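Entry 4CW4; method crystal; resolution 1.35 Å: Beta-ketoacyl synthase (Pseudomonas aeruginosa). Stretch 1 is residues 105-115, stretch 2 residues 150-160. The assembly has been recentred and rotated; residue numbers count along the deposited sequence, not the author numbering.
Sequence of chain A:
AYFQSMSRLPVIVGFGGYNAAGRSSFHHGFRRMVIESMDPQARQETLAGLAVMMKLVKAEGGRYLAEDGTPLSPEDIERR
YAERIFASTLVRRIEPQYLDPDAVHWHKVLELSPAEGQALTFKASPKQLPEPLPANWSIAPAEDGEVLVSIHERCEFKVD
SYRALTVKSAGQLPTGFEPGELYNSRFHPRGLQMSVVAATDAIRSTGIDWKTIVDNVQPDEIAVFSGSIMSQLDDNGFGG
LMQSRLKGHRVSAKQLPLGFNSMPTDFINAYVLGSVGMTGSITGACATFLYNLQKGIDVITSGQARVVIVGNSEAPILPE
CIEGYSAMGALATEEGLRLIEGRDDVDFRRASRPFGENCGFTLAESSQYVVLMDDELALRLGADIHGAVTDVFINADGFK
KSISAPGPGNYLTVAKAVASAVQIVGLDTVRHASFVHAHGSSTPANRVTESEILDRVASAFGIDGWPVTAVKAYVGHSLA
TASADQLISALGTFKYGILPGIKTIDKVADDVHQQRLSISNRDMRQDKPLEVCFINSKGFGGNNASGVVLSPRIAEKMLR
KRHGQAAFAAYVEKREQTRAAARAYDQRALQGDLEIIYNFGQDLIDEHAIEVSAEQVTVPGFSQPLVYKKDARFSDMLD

Stretch 1 (105-115) HWHKVLELSPA
Stretch 2 150-160: SIHERCEFKVD

How do the two backbones pair? Residues 105-112 and 155-160 are extended neighbours in an antiparallel sheet, their axes 4.4 Å apart at closest and their directions 148° apart; phi lies between -63° and -153° throughout. Three pairs are closed by hydrogen bonds in both directions. Lys-108 N gives to Val-159 O at 2.9 Å and Val-159 N to Lys-108 O at 3.0 Å; Leu-110 N reaches Phe-157 O at 2.8 Å and Phe-157 N reaches Leu-110 O at 2.9 Å; Leu-112 N meets Cys-155 O at 2.8 Å and Cys-155 N meets Leu-112 O at 2.9 Å. The non-hydrogen-bonded pairs alternate with these: His-107 with Asp-160, Val-109 with Lys-158 and Glu-111 with Glu-156, their CA atoms 4.8, 4.8 and 4.5 Å apart. Here CA-H groups approach carbonyls, as in His-107 CA to Val-159 O at 3.2 Å.

What fills the face carrying Lys-108, Leu-110, Leu-112, Cys-155, Phe-157 and Val-159? Mostly hydrocarbon, as suits its buried leucines, phenylalanine and valine. Leu-110 (chi1 t, chi2 p) sets CD2 3.6 Å from CG1 of Val-159 (chi1 m). Leu-112 (m, t) places CD1 3.6 Å from CD2 of Phe-157, whose chi angles are -69° and -75°. Lys-108 (m, t, t, t) leads its end away, and its NZ is hydrogen-bonded elsewhere in the structure.

Which side chains on or near the other face join the strands? At one end, His-105 (chi1 t, chi2 -93°) brings NE2 to OD1 of Asp-160 (chi1 m, chi2 -53°) in a nearly straight 2.7 Å hydrogen bond, with the acceptor at the ring edge. Towards the other end, Glu-111 (m, t, chi3 64°) forms a salt bridge from OE1 to Arg-154 NH1 at 3.3 Å; with an angle of 129°, its hydrogen bond is weak. Arg-154 (t, t, m, chi4 176°) also gives a weak bond from NE to Ser-113 OG at 3.4 Å. Between these ends, Val-109 (chi1 t) packs CG1 3.6 Å from CD of Glu-156 (m, t, chi3 -6°), while Lys-158 (m, p, p, t) turns its end away.

How does the contact finish beyond the ladder? Ser-113 and Arg-154 bring their CA atoms within 4.0 Å, then Pro-114 (phi -94°, psi 161°, C-gamma endo) points toward stretch 2. Its CG packs 3.1 Å from His-152 C and 3.4 Å from Ile-151 O. A proline fits here, having no amide hydrogen to pair and a compact ring to lay against backbone. In all, the two stretches bury 913 Å².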

# COMPACT_ATOMS: atom_id res chain seq x y z
N HIS A 105 -7.93 -27.31 3.99
CA HIS A 105 -7.71 -27.95 2.71
C HIS A 105 -6.36 -27.59 2.11
O HIS A 105 -5.90 -26.44 2.19
CB HIS A 105 -8.82 -27.57 1.73
CG HIS A 105 -8.59 -28.07 0.34
ND1 HIS A 105 -7.96 -27.32 -0.63
CD2 HIS A 105 -8.91 -29.25 -0.25
CE1 HIS A 105 -7.89 -28.02 -1.75
NE2 HIS A 105 -8.47 -29.19 -1.55
N TRP A 106 -5.74 -28.59 1.50
CA TRP A 106 -4.62 -28.37 0.59
C TRP A 106 -4.58 -29.51 -0.41
O TRP A 106 -5.48 -30.35 -0.43
CB TRP A 106 -3.29 -28.24 1.34
CG TRP A 106 -2.83 -29.45 2.12
CD1 TRP A 106 -3.54 -30.16 3.07
CD2 TRP A 106 -1.52 -30.04 2.08
NE1 TRP A 106 -2.76 -31.17 3.58
CE2 TRP A 106 -1.52 -31.12 2.99
CE3 TRP A 106 -0.36 -29.78 1.34
CZ2 TRP A 106 -0.40 -31.92 3.18
CZ3 TRP A 106 0.74 -30.59 1.53
CH2 TRP A 106 0.72 -31.63 2.45
N HIS A 107 -3.55 -29.53 -1.25
CA HIS A 107 -3.33 -30.65 -2.17
C HIS A 107 -2.05 -31.38 -1.79
O HIS A 107 -1.02 -30.74 -1.66
CB HIS A 107 -3.14 -30.16 -3.62
CG HIS A 107 -4.36 -29.57 -4.24
ND1 HIS A 107 -4.28 -28.56 -5.18
CD2 HIS A 107 -5.68 -29.84 -4.10
CE1 HIS A 107 -5.49 -28.23 -5.57
NE2 HIS A 107 -6.36 -29.00 -4.94
N LYS A 108 -2.09 -32.70 -1.66
CA LYS A 108 -0.86 -33.48 -1.64
C LYS A 108 -0.50 -33.86 -3.05
O LYS A 108 -1.38 -34.09 -3.88
CB LYS A 108 -1.02 -34.77 -0.84
CG LYS A 108 -1.03 -34.59 0.66
CD LYS A 108 -0.94 -35.96 1.32
CE LYS A 108 -0.99 -35.90 2.82
NZ LYS A 108 -0.82 -37.26 3.39
N VAL A 109 0.80 -33.98 -3.31
CA VAL A 109 1.30 -34.59 -4.52
C VAL A 109 1.24 -36.10 -4.33
O VAL A 109 1.88 -36.65 -3.43
CB VAL A 109 2.73 -34.16 -4.83
CG1 VAL A 109 3.27 -34.92 -6.05
CG2 VAL A 109 2.79 -32.65 -5.06
N LEU A 110 0.46 -36.76 -5.17
CA LEU A 110 0.34 -38.21 -5.15
C LEU A 110 1.01 -38.77 -6.39
O LEU A 110 0.53 -38.57 -7.51
CB LEU A 110 -1.14 -38.60 -5.10
CG LEU A 110 -1.48 -40.08 -5.19
CD1 LEU A 110 -0.87 -40.86 -4.04
CD2 LEU A 110 -2.98 -40.27 -5.22
N GLU A 111 2.14 -39.43 -6.18
CA GLU A 111 2.87 -40.03 -7.29
C GLU A 111 2.31 -41.41 -7.56
O GLU A 111 2.50 -42.32 -6.76
CB GLU A 111 4.36 -40.13 -6.96
CG GLU A 111 5.03 -38.79 -6.76
CD GLU A 111 6.49 -38.92 -6.39
OE1 GLU A 111 7.27 -39.44 -7.22
OE2 GLU A 111 6.86 -38.52 -5.26
N LEU A 112 1.62 -41.55 -8.68
CA LEU A 112 1.09 -42.85 -9.08
C LEU A 112 1.99 -43.49 -10.10
O LEU A 112 2.33 -42.88 -11.10
CB LEU A 112 -0.31 -42.72 -9.66
CG LEU A 112 -1.34 -42.21 -8.66
CD1 LEU A 112 -2.73 -42.48 -9.17
CD2 LEU A 112 -1.13 -42.82 -7.28
N SER A 113 2.38 -44.72 -9.81
CA SER A 113 3.21 -45.52 -10.69
C SER A 113 2.47 -46.80 -11.03
O SER A 113 1.78 -47.37 -10.19
CB SER A 113 4.54 -45.86 -10.02
OG SER A 113 5.40 -44.74 -9.97
N PRO A 114 2.59 -47.24 -12.29
CA PRO A 114 2.19 -48.60 -12.57
C PRO A 114 3.42 -49.49 -12.46
O PRO A 114 4.55 -48.99 -12.50
CB PRO A 114 1.68 -48.52 -14.00
CG PRO A 114 2.51 -47.46 -14.61
CD PRO A 114 2.96 -46.52 -13.52
N ALA A 115 3.19 -50.78 -12.30
CA ALA A 115 4.27 -51.75 -12.32
C ALA A 115 3.73 -53.01 -12.98
O ALA A 115 2.64 -53.00 -13.55
CB ALA A 115 4.76 -52.03 -10.91
N SER A 150 -5.02 -45.19 -19.89
CA SER A 150 -4.09 -46.00 -19.10
C SER A 150 -2.76 -45.31 -19.00
O SER A 150 -2.29 -44.67 -19.93
CB SER A 150 -3.90 -47.40 -19.69
OG SER A 150 -5.12 -48.09 -19.67
N ILE A 151 -2.16 -45.45 -17.83
CA ILE A 151 -0.91 -44.80 -17.48
C ILE A 151 0.15 -45.87 -17.29
O ILE A 151 -0.11 -46.91 -16.68
CB ILE A 151 -1.09 -43.97 -16.18
CG1 ILE A 151 -2.05 -42.80 -16.45
CG2 ILE A 151 0.24 -43.48 -15.67
CD1 ILE A 151 -2.45 -42.01 -15.20
N HIS A 152 1.34 -45.61 -17.82
CA HIS A 152 2.41 -46.62 -17.85
C HIS A 152 3.68 -46.18 -17.13
O HIS A 152 4.60 -47.00 -16.93
CB HIS A 152 2.76 -46.93 -19.30
CG HIS A 152 1.56 -47.24 -20.13
ND1 HIS A 152 0.92 -48.44 -20.05
CD2 HIS A 152 0.84 -46.47 -20.97
CE1 HIS A 152 -0.13 -48.43 -20.85
NE2 HIS A 152 -0.20 -47.25 -21.43
N GLU A 153 3.71 -44.91 -16.73
CA GLU A 153 4.88 -44.26 -16.17
C GLU A 153 4.43 -43.59 -14.87
O GLU A 153 3.26 -43.24 -14.75
CB GLU A 153 5.33 -43.16 -17.12
CG GLU A 153 6.78 -43.16 -17.51
CD GLU A 153 7.18 -41.82 -18.14
OE1 GLU A 153 6.47 -41.35 -19.05
OE2 GLU A 153 8.20 -41.24 -17.71
N ARG A 154 5.34 -43.40 -13.92
CA ARG A 154 5.03 -42.61 -12.73
C ARG A 154 4.59 -41.22 -13.15
O ARG A 154 5.19 -40.60 -14.01
CB ARG A 154 6.23 -42.49 -11.80
CG ARG A 154 5.90 -41.77 -10.49
CD ARG A 154 7.14 -41.45 -9.67
NE ARG A 154 7.94 -42.63 -9.33
CZ ARG A 154 9.11 -42.58 -8.69
NH1 ARG A 154 9.63 -41.42 -8.33
NH2 ARG A 154 9.76 -43.71 -8.43
N CYS A 155 3.54 -40.71 -12.52
CA CYS A 155 3.22 -39.31 -12.70
C CYS A 155 2.56 -38.77 -11.46
O CYS A 155 2.24 -39.51 -10.54
CB CYS A 155 2.32 -39.11 -13.91
SG CYS A 155 0.77 -39.90 -13.74
N GLU A 156 2.40 -37.46 -11.45
CA GLU A 156 1.97 -36.74 -10.28
C GLU A 156 0.56 -36.24 -10.45
O GLU A 156 0.26 -35.48 -11.36
CB GLU A 156 2.88 -35.54 -10.03
CG GLU A 156 4.27 -35.93 -9.59
CD GLU A 156 5.08 -34.73 -9.15
OE1 GLU A 156 4.58 -33.60 -9.30
OE2 GLU A 156 6.20 -34.93 -8.65
N PHE A 157 -0.31 -36.68 -9.56
CA PHE A 157 -1.62 -36.08 -9.39
C PHE A 157 -1.60 -35.23 -8.14
O PHE A 157 -0.78 -35.43 -7.25
CB PHE A 157 -2.68 -37.17 -9.26
CG PHE A 157 -2.89 -37.93 -10.52
CD1 PHE A 157 -3.59 -37.35 -11.54
CD2 PHE A 157 -2.36 -39.19 -10.70
CE1 PHE A 157 -3.79 -38.01 -12.74
CE2 PHE A 157 -2.56 -39.84 -11.88
CZ PHE A 157 -3.29 -39.25 -12.90
N LYS A 158 -2.51 -34.27 -8.09
CA LYS A 158 -2.77 -33.55 -6.85
C LYS A 158 -4.10 -34.01 -6.28
O LYS A 158 -5.09 -34.10 -7.00
CB LYS A 158 -2.77 -32.05 -7.06
CG LYS A 158 -1.38 -31.36 -6.88
CD LYS A 158 -0.24 -32.02 -7.67
CE LYS A 158 -0.36 -31.81 -9.18
NZ LYS A 158 0.88 -32.25 -9.95
N VAL A 159 -4.11 -34.35 -4.99
CA VAL A 159 -5.32 -34.85 -4.33
C VAL A 159 -5.69 -33.96 -3.14
O VAL A 159 -4.82 -33.48 -2.42
CB VAL A 159 -5.15 -36.33 -3.87
CG1 VAL A 159 -4.97 -37.24 -5.04
CG2 VAL A 159 -3.98 -36.49 -2.90
N ASP A 160 -6.99 -33.77 -2.92
CA ASP A 160 -7.47 -33.03 -1.77
C ASP A 160 -7.06 -33.72 -0.49
O ASP A 160 -7.20 -34.94 -0.36
CB ASP A 160 -8.98 -32.89 -1.82
CG ASP A 160 -9.44 -32.21 -3.08
OD1 ASP A 160 -8.94 -31.12 -3.37
OD2 ASP A 160 -10.24 -32.82 -3.81